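Local coordinates for teichoic acid biosynthesis protein F (Staphylococcus epidermidis, PDB 3L7I), which is a teichoic acid biosynthesis protein whose modelled part belongs to a family of the GT-B clan, at residues 353-358 against 383-388; 418-423 against 438-443. All coordinates share one frame; numbering follows the deposited sequence.

Overall arrangement
Both contacts lie in one parallel sheet of the N-terminal Rossmann-like domain of the modelled GT-B part. Contact 1 pairs strand 354-358 with strand 384-389. Contact 2 pairs strand 418-423 with strand 438-441. Their centres are about 10 Å apart. Strands 354-358 and 418-423 are neighbours, so the four strands run side by side in the order 384-389, 354-358, 418-423, 438-441. Backbone hydrogen bonds of V356 to H420 and V422 join the two contacts. Both strands of contact 1 come earlier in the chain than those of contact 2. Helix 367-379 links the strands of contact 1, and helix 409-417 leads into contact 2. The four strands make up the middle of the seven-stranded sheet.

Contact 1: residues 353-358 against 383-388; sequences KTIVFE and YRYIWS
Strands 354-358 and 384-389 are the two parallel strands of a beta-alpha-beta unit, linked by helix 367-379. I355 and F357 give both N and O to the pairing. The bond from I355 N to R384 O is nearly straight, at 168°. On the face of I355, F357, Y385 and W387, the CB of F357 sits over the centre of the indole, 3.4 Å from the centroid of the W387 six-membered ring. The F357 ring is slid off the indole, with planes near parallel to the five-membered ring, at 20°. F357 CG is anti to the carbonyl carbon (chi1 -65°), which brings CE2 to the edge of the Y385 ring at CD1, 3.8 Å away. I355 CD1 reaches Y385 CE1 at 3.7 Å. Helix 367-379 covers this face of the Rossmann-like sheet, with M376 on I355 and Y385. On the other face, T354 CG2 touches I386 CD1 at 3.6 Å. I386 CD1 also lies over one face of the R384 guanidinium, whose main partners are E417 and E402, through salt bridges. R384 NE reaches T354 OG1 only weakly. At the C-terminal end S388 OG donates to E358 OE1 at 2.8 Å, from above the carboxylate plane; R406 also pairs with OE1.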
ATOM      1  N   LYS A 353       8.136   3.564  39.139  1.00 77.83           N
ATOM      2  CA  LYS A 353       7.580   4.549  40.068  1.00 76.53           C
ATOM      3  C   LYS A 353       6.521   5.509  39.503  1.00 72.39           C
ATOM      4  O   LYS A 353       6.251   6.554  40.099  1.00 71.80           O
ATOM      5  CB  LYS A 353       8.674   5.308  40.810  1.00 80.05           C
ATOM      6  CG  LYS A 353       9.776   5.848  39.944  1.00 82.03           C
ATOM      7  CD  LYS A 353      10.773   6.654  40.793  1.00 85.90           C
ATOM      8  CE  LYS A 353      11.399   5.819  41.901  1.00 90.06           C
ATOM      9  NZ  LYS A 353      12.454   6.593  42.624  1.00 94.68           N
ATOM     10  N   THR A 354       5.905   5.134  38.382  1.00 66.31           N
ATOM     11  CA  THR A 354       4.823   5.915  37.781  1.00 64.87           C
ATOM     12  C   THR A 354       3.466   5.270  38.075  1.00 63.24           C
ATOM     13  O   THR A 354       3.289   4.075  37.863  1.00 62.58           O
ATOM     14  CB  THR A 354       4.984   6.059  36.221  1.00 64.23           C
ATOM     15  OG1 THR A 354       6.047   6.970  35.902  1.00 65.72           O
ATOM     16  CG2 THR A 354       3.697   6.571  35.581  1.00 62.64           C
ATOM     17  N   ILE A 355       2.507   6.069  38.530  1.00 62.71           N
ATOM     18  CA  ILE A 355       1.153   5.583  38.791  1.00 61.28           C
ATOM     19  C   ILE A 355       0.086   6.478  38.114  1.00 60.20           C
ATOM     20  O   ILE A 355       0.156   7.705  38.220  1.00 60.82           O
ATOM     21  CB  ILE A 355       0.923   5.539  40.313  1.00 61.93           C
ATOM     22  CG1 ILE A 355       2.103   4.848  40.992  1.00 63.42           C
ATOM     23  CG2 ILE A 355      -0.408   4.863  40.686  1.00 60.65           C
ATOM     24  CD1 ILE A 355       2.172   5.144  42.474  1.00 64.62           C
ATOM     25  N   VAL A 356      -0.876   5.881  37.406  1.00 58.78           N
ATOM     26  CA  VAL A 356      -2.008   6.649  36.847  1.00 57.88           C
ATOM     27  C   VAL A 356      -3.292   6.492  37.634  1.00 57.18           C
ATOM     28  O   VAL A 356      -3.613   5.395  38.082  1.00 56.78           O
ATOM     29  CB  VAL A 356      -2.381   6.261  35.394  1.00 56.90           C
ATOM     30  CG1 VAL A 356      -2.400   7.467  34.484  1.00 57.06           C
ATOM     31  CG2 VAL A 356      -1.499   5.145  34.851  1.00 57.01           C
ATOM     32  N   PHE A 357      -4.045   7.584  37.748  1.00 57.12           N
ATOM     33  CA  PHE A 357      -5.350   7.586  38.406  1.00 56.53           C
ATOM     34  C   PHE A 357      -6.408   8.116  37.465  1.00 55.78           C
ATOM     35  O   PHE A 357      -6.146   9.022  36.673  1.00 56.09           O
ATOM     36  CB  PHE A 357      -5.325   8.470  39.650  1.00 57.46           C
ATOM     37  CG  PHE A 357      -4.414   7.969  40.710  1.00 58.38           C
ATOM     38  CD1 PHE A 357      -4.916   7.456  41.887  1.00 58.43           C
ATOM     39  CD2 PHE A 357      -3.050   7.976  40.518  1.00 59.33           C
ATOM     40  CE1 PHE A 357      -4.063   6.973  42.866  1.00 59.47           C
ATOM     41  CE2 PHE A 357      -2.196   7.498  41.486  1.00 60.39           C
ATOM     42  CZ  PHE A 357      -2.701   6.998  42.667  1.00 60.48           C
ATOM     43  N   GLU A 358      -7.609   7.561  37.550  1.00 60.61           N
ATOM     44  CA  GLU A 358      -8.709   8.106  36.792  1.00 59.21           C
ATOM     45  C   GLU A 358      -9.966   7.681  37.487  1.00 56.85           C
ATOM     46  O   GLU A 358     -10.136   6.519  37.805  1.00 55.52           O
ATOM     47  CB  GLU A 358      -8.668   7.554  35.384  1.00 58.55           C
ATOM     48  CG  GLU A 358      -9.553   8.232  34.375  1.00 58.04           C
ATOM     49  CD  GLU A 358      -9.599   7.432  33.062  1.00 57.51           C
ATOM     50  OE1 GLU A 358      -9.466   8.024  31.947  1.00 58.50           O
ATOM     51  OE2 GLU A 358      -9.743   6.178  33.155  1.00 56.40           O
ATOM     52  N   TYR A 383       6.964   9.560  44.141  1.00 74.17           N
ATOM     53  CA  TYR A 383       6.630   8.814  42.933  1.00 72.23           C
ATOM     54  C   TYR A 383       6.079   9.757  41.859  1.00 71.13           C
ATOM     55  O   TYR A 383       5.627  10.864  42.179  1.00 71.45           O
ATOM     56  CB  TYR A 383       5.595   7.737  43.235  1.00 70.49           C
ATOM     57  CG  TYR A 383       6.096   6.557  44.025  1.00 71.35           C
ATOM     58  CD1 TYR A 383       5.309   5.995  45.008  1.00 70.91           C
ATOM     59  CD2 TYR A 383       7.339   5.993  43.780  1.00 72.71           C
ATOM     60  CE1 TYR A 383       5.730   4.903  45.732  1.00 71.81           C
ATOM     61  CE2 TYR A 383       7.776   4.893  44.502  1.00 73.65           C
ATOM     62  CZ  TYR A 383       6.961   4.355  45.484  1.00 73.21           C
ATOM     63  OH  TYR A 383       7.351   3.266  46.232  1.00 75.85           O
ATOM     64  N   ARG A 384       6.117   9.334  40.596  1.00 69.99           N
ATOM     65  CA  ARG A 384       5.496  10.126  39.544  1.00 68.90           C
ATOM     66  C   ARG A 384       3.981   9.860  39.522  1.00 66.82           C
ATOM     67  O   ARG A 384       3.531   8.795  39.084  1.00 65.41           O
ATOM     68  CB  ARG A 384       6.135   9.856  38.173  1.00 68.68           C
ATOM     69  CG  ARG A 384       5.619  10.794  37.068  1.00 67.96           C
ATOM     70  CD  ARG A 384       6.598  10.963  35.900  1.00 68.68           C
ATOM     71  NE  ARG A 384       6.310  10.099  34.749  1.00 67.14           N
ATOM     72  CZ  ARG A 384       5.719  10.513  33.623  1.00 66.17           C
ATOM     73  NH1 ARG A 384       5.338  11.784  33.484  1.00 66.55           N
ATOM     74  NH2 ARG A 384       5.503   9.651  32.636  1.00 64.96           N
ATOM     75  N   TYR A 385       3.196  10.816  40.019  1.00 66.80           N
ATOM     76  CA  TYR A 385       1.742  10.704  39.973  1.00 65.05           C
ATOM     77  C   TYR A 385       1.134  11.406  38.753  1.00 64.16           C
ATOM     78  O   TYR A 385       1.432  12.580  38.467  1.00 65.16           O
ATOM     79  CB  TYR A 385       1.129  11.213  41.265  1.00 65.52           C
ATOM     80  CG  TYR A 385       1.550  10.399  42.466  1.00 66.28           C
ATOM     81  CD1 TYR A 385       0.881   9.232  42.811  1.00 65.11           C
ATOM     82  CD2 TYR A 385       2.625  10.791  43.248  1.00 68.35           C
ATOM     83  CE1 TYR A 385       1.266   8.478  43.909  1.00 65.95           C
ATOM     84  CE2 TYR A 385       3.018  10.051  44.351  1.00 69.24           C
ATOM     85  CZ  TYR A 385       2.339   8.892  44.679  1.00 68.03           C
ATOM     86  OH  TYR A 385       2.737   8.153  45.778  1.00 69.08           O
ATOM     87  N   ILE A 386       0.290  10.667  38.028  1.00 62.46           N
ATOM     88  CA  ILE A 386      -0.384  11.190  36.851  1.00 61.62           C
ATOM     89  C   ILE A 386      -1.894  11.013  36.979  1.00 60.25           C
ATOM     90  O   ILE A 386      -2.364   9.935  37.338  1.00 59.37           O
ATOM     91  CB  ILE A 386       0.122  10.486  35.597  1.00 61.10           C
ATOM     92  CG1 ILE A 386       1.628  10.698  35.468  1.00 62.61           C
ATOM     93  CG2 ILE A 386      -0.554  11.042  34.367  1.00 60.42           C
ATOM     94  CD1 ILE A 386       2.331   9.752  34.506  1.00 62.33           C
ATOM     95  N   TRP A 387      -2.660  12.071  36.709  1.00 60.25           N
ATOM     96  CA  TRP A 387      -4.129  11.971  36.611  1.00 59.08           C
ATOM     97  C   TRP A 387      -4.646  12.169  35.171  1.00 58.43           C
ATOM     98  O   TRP A 387      -4.190  13.048  34.434  1.00 59.17           O
ATOM     99  CB  TRP A 387      -4.811  12.959  37.560  1.00 59.67           C
ATOM    100  CG  TRP A 387      -5.052  12.392  38.940  1.00 59.63           C
ATOM    101  CD1 TRP A 387      -4.151  12.308  39.977  1.00 60.69           C
ATOM    102  CD2 TRP A 387      -6.269  11.836  39.428  1.00 58.67           C
ATOM    103  NE1 TRP A 387      -4.739  11.725  41.073  1.00 60.39           N
ATOM    104  CE2 TRP A 387      -6.036  11.421  40.761  1.00 59.14           C
ATOM    105  CE3 TRP A 387      -7.535  11.656  38.876  1.00 57.61           C
ATOM    106  CZ2 TRP A 387      -7.019  10.827  41.534  1.00 58.52           C
ATOM    107  CZ3 TRP A 387      -8.510  11.073  39.649  1.00 57.04           C
ATOM    108  CH2 TRP A 387      -8.249  10.663  40.964  1.00 57.46           C
ATOM    109  N   SER A 388      -5.606  11.348  34.762  1.00 57.20           N
ATOM    110  CA  SER A 388      -6.161  11.447  33.420  1.00 56.70           C
ATOM    111  C   SER A 388      -7.564  12.021  33.495  1.00 56.46           C
ATOM    112  O   SER A 388      -8.346  11.565  34.307  1.00 55.96           O
ATOM    113  CB  SER A 388      -6.172  10.061  32.796  1.00 55.73           C
ATOM    114  OG  SER A 388      -7.309   9.867  31.980  1.00 55.03           O
TER

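Contact 2: residues 418-423 against 438-443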
ATOM      1  N   ALA A 418       3.215   3.466  33.009  1.00 60.08           N
ATOM      2  CA  ALA A 418       2.856   3.208  34.407  1.00 60.22           C
ATOM      3  C   ALA A 418       3.023   1.754  34.853  1.00 60.36           C
ATOM      4  O   ALA A 418       2.728   0.816  34.115  1.00 59.68           O
ATOM      5  CB  ALA A 418       1.454   3.700  34.698  1.00 59.09           C
ATOM      6  N   SER A 419       3.489   1.582  36.082  1.00 62.07           N
ATOM      7  CA  SER A 419       3.588   0.254  36.663  1.00 63.96           C
ATOM      8  C   SER A 419       2.260  -0.099  37.306  1.00 60.72           C
ATOM      9  O   SER A 419       1.958  -1.278  37.510  1.00 60.59           O
ATOM     10  CB  SER A 419       4.683   0.220  37.722  1.00 67.82           C
ATOM     11  OG  SER A 419       4.286   1.007  38.827  1.00 67.31           O
ATOM     12  N   HIS A 420       1.477   0.934  37.618  1.00 60.12           N
ATOM     13  CA  HIS A 420       0.173   0.761  38.246  1.00 59.21           C
ATOM     14  C   HIS A 420      -0.935   1.661  37.701  1.00 58.01           C
ATOM     15  O   HIS A 420      -0.778   2.897  37.655  1.00 58.26           O
ATOM     16  CB  HIS A 420       0.288   0.974  39.746  1.00 60.17           C
ATOM     17  CG  HIS A 420       0.922  -0.171  40.453  1.00 61.22           C
ATOM     18  ND1 HIS A 420       2.286  -0.354  40.493  1.00 62.67           N
ATOM     19  CD2 HIS A 420       0.378  -1.211  41.129  1.00 61.20           C
ATOM     20  CE1 HIS A 420       2.559  -1.451  41.179  1.00 63.52           C
ATOM     21  NE2 HIS A 420       1.418  -1.988  41.576  1.00 62.65           N
ATOM     22  N   TRP A 421      -2.047   1.024  37.298  1.00 56.90           N
ATOM     23  CA  TRP A 421      -3.315   1.711  36.991  1.00 55.89           C
ATOM     24  C   TRP A 421      -4.302   1.671  38.175  1.00 55.72           C
ATOM     25  O   TRP A 421      -4.635   0.602  38.714  1.00 55.72           O
ATOM     26  CB  TRP A 421      -4.026   1.099  35.776  1.00 54.94           C
ATOM     27  CG  TRP A 421      -3.258   1.000  34.529  1.00 55.01           C
ATOM     28  CD1 TRP A 421      -2.016   1.490  34.287  1.00 55.79           C
ATOM     29  CD2 TRP A 421      -3.690   0.380  33.323  1.00 54.41           C
ATOM     30  NE1 TRP A 421      -1.631   1.191  33.002  1.00 55.66           N
ATOM     31  CE2 TRP A 421      -2.649   0.512  32.391  1.00 54.81           C
ATOM     32  CE3 TRP A 421      -4.852  -0.297  32.948  1.00 53.71           C
ATOM     33  CZ2 TRP A 421      -2.735   0.003  31.107  1.00 54.49           C
ATOM     34  CZ3 TRP A 421      -4.942  -0.802  31.673  1.00 53.47           C
ATOM     35  CH2 TRP A 421      -3.893  -0.646  30.764  1.00 53.83           C
ATOM     36  N   VAL A 422      -4.781   2.843  38.567  1.00 55.68           N
ATOM     37  CA  VAL A 422      -5.780   2.950  39.614  1.00 55.54           C
ATOM     38  C   VAL A 422      -7.032   3.583  39.054  1.00 54.69           C
ATOM     39  O   VAL A 422      -7.000   4.715  38.533  1.00 54.72           O
ATOM     40  CB  VAL A 422      -5.284   3.826  40.717  1.00 56.52           C
ATOM     41  CG1 VAL A 422      -6.414   4.171  41.609  1.00 56.32           C
ATOM     42  CG2 VAL A 422      -4.198   3.098  41.477  1.00 57.57           C
ATOM     43  N   SER A 423      -8.138   2.842  39.117  1.00 54.08           N
ATOM     44  CA  SER A 423      -9.435   3.431  38.797  1.00 53.50           C
ATOM     45  C   SER A 423     -10.684   2.709  39.328  1.00 53.18           C
ATOM     46  O   SER A 423     -10.627   1.591  39.858  1.00 53.34           O
ATOM     47  CB  SER A 423      -9.549   3.740  37.290  1.00 53.03           C
ATOM     48  OG  SER A 423      -9.787   2.583  36.513  1.00 52.61           O
ATOM     49  N   THR A 438       0.316  -3.427  36.907  1.00 59.10           N
ATOM     50  CA  THR A 438      -0.726  -3.862  37.827  1.00 58.78           C
ATOM     51  C   THR A 438      -1.951  -2.949  37.737  1.00 57.55           C
ATOM     52  O   THR A 438      -1.841  -1.737  37.983  1.00 57.53           O
ATOM     53  CB  THR A 438      -0.232  -3.878  39.272  1.00 59.99           C
ATOM     54  OG1 THR A 438       0.920  -4.713  39.371  1.00 61.35           O
ATOM     55  CG2 THR A 438      -1.293  -4.449  40.169  1.00 59.76           C
ATOM     56  N   TYR A 439      -3.110  -3.521  37.388  1.00 56.69           N
ATOM     57  CA  TYR A 439      -4.342  -2.751  37.236  1.00 55.65           C
ATOM     58  C   TYR A 439      -5.236  -2.955  38.471  1.00 55.69           C
ATOM     59  O   TYR A 439      -5.805  -4.045  38.678  1.00 55.76           O
ATOM     60  CB  TYR A 439      -5.058  -3.169  35.949  1.00 54.86           C
ATOM     61  CG  TYR A 439      -6.328  -2.404  35.584  1.00 53.95           C
ATOM     62  CD1 TYR A 439      -6.950  -1.534  36.481  1.00 53.79           C
ATOM     63  CD2 TYR A 439      -6.942  -2.611  34.341  1.00 53.40           C
ATOM     64  CE1 TYR A 439      -8.117  -0.871  36.136  1.00 53.12           C
ATOM     65  CE2 TYR A 439      -8.118  -1.945  33.988  1.00 52.78           C
ATOM     66  CZ  TYR A 439      -8.695  -1.076  34.885  1.00 52.64           C
ATOM     67  OH  TYR A 439      -9.851  -0.416  34.514  1.00 52.18           O
ATOM     68  N   ILE A 440      -5.348  -1.915  39.298  1.00 55.79           N
ATOM     69  CA  ILE A 440      -6.179  -1.983  40.498  1.00 55.89           C
ATOM     70  C   ILE A 440      -7.560  -1.386  40.248  1.00 54.94           C
ATOM     71  O   ILE A 440      -7.677  -0.214  39.910  1.00 54.59           O
ATOM     72  CB  ILE A 440      -5.501  -1.278  41.700  1.00 56.82           C
ATOM     73  CG1 ILE A 440      -4.198  -1.987  42.060  1.00 58.02           C
ATOM     74  CG2 ILE A 440      -6.391  -1.303  42.908  1.00 56.96           C
ATOM     75  CD1 ILE A 440      -3.543  -1.413  43.280  1.00 59.19           C
ATOM     76  N   GLN A 441      -8.594  -2.210  40.398  1.00 54.69           N
ATOM     77  CA  GLN A 441      -9.978  -1.802  40.163  1.00 53.98           C
ATOM     78  C   GLN A 441     -10.707  -1.626  41.480  1.00 54.26           C
ATOM     79  O   GLN A 441     -10.773  -2.553  42.303  1.00 54.82           O
ATOM     80  CB  GLN A 441     -10.718  -2.856  39.338  1.00 53.68           C
ATOM     81  CG  GLN A 441     -12.164  -2.507  39.037  1.00 53.16           C
ATOM     82  CD  GLN A 441     -12.328  -1.147  38.347  1.00 52.64           C
ATOM     83  OE1 GLN A 441     -12.927  -0.241  38.907  1.00 52.59           O
ATOM     84  NE2 GLN A 441     -11.799  -1.008  37.135  1.00 52.40           N
ATOM     85  N   THR A 442     -11.264  -0.444  41.698  1.00 53.99           N
ATOM     86  CA  THR A 442     -11.864  -0.176  42.986  1.00 54.37           C
ATOM     87  C   THR A 442     -13.333  -0.405  42.855  1.00 53.97           C
ATOM     88  O   THR A 442     -14.028  -0.624  43.846  1.00 54.31           O
ATOM     89  CB  THR A 442     -11.634   1.257  43.369  1.00 54.53           C
ATOM     90  OG1 THR A 442     -12.360   2.097  42.465  1.00 53.90           O
ATOM     91  CG2 THR A 442     -10.165   1.588  43.243  1.00 55.00           C
ATOM     92  N   TRP A 443     -13.788  -0.377  41.602  1.00 53.37           N
ATOM     93  CA  TRP A 443     -15.210  -0.216  41.249  1.00 53.07           C
ATOM     94  C   TRP A 443     -15.831   0.927  42.064  1.00 53.21           C
ATOM     95  O   TRP A 443     -15.118   1.674  42.727  1.00 53.48           O
ATOM     96  CB  TRP A 443     -16.005  -1.532  41.375  1.00 53.31           C
ATOM     97  CG  TRP A 443     -17.289  -1.522  40.589  1.00 53.11           C
ATOM     98  CD1 TRP A 443     -18.543  -1.627  41.081  1.00 53.41           C
ATOM     99  CD2 TRP A 443     -17.425  -1.370  39.169  1.00 52.76           C
ATOM    100  NE1 TRP A 443     -19.459  -1.558  40.061  1.00 53.32           N
ATOM    101  CE2 TRP A 443     -18.799  -1.395  38.880  1.00 52.93           C
ATOM    102  CE3 TRP A 443     -16.514  -1.212  38.117  1.00 52.43           C
ATOM    103  CZ2 TRP A 443     -19.289  -1.272  37.590  1.00 52.84           C
ATOM    104  CZ3 TRP A 443     -17.008  -1.091  36.826  1.00 52.26           C
ATOM    105  CH2 TRP A 443     -18.383  -1.127  36.576  1.00 52.50           C
TER
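A418 leaves helix 409-417, and the chain turns a corner at S419. S419 O accepts T438 N at 2.8 Å, with the donor above the carbonyl plane. S419 OG takes the H420 ND1 proton at 2.9 Å, near the imidazole plane, and also bonds P352 O. This helps fix the rotation of the H420 ring, whose NE2 bonds D717 of helix 706-721. The ring runs alongside T438, with CD2 3.3 Å from T438 CB. W421 turns both its N and its O to strand 438-441: its N bonds T438 O and its O accepts I440 N at 2.7 Å. The Y439 CG is anti to the backbone N (chi1 -176°), which puts the phenol where W421 CE3 comes over one face, 3.4 Å from Y439 CD2 and toward the rim. The two rings cross obliquely, planes at 56°. The phenol OH bonds E475. V422 points to the same face as H420 and I440. S423 N bonds I440 O almost straight, at 173°. S423 O accepts T442 N at 2.8 Å. Just past the strand, W443 N bonds Q441 OE1 on a lone pair, while Q441 NE2 bonds A425 O. Strand 354-358 pairs with 418-423 on the side away from 438-441, giving the strand order 3-2-1-4-5 with 354-358 and 418-423 at the middle, as in the Rossmann-like domains of GT-B proteins.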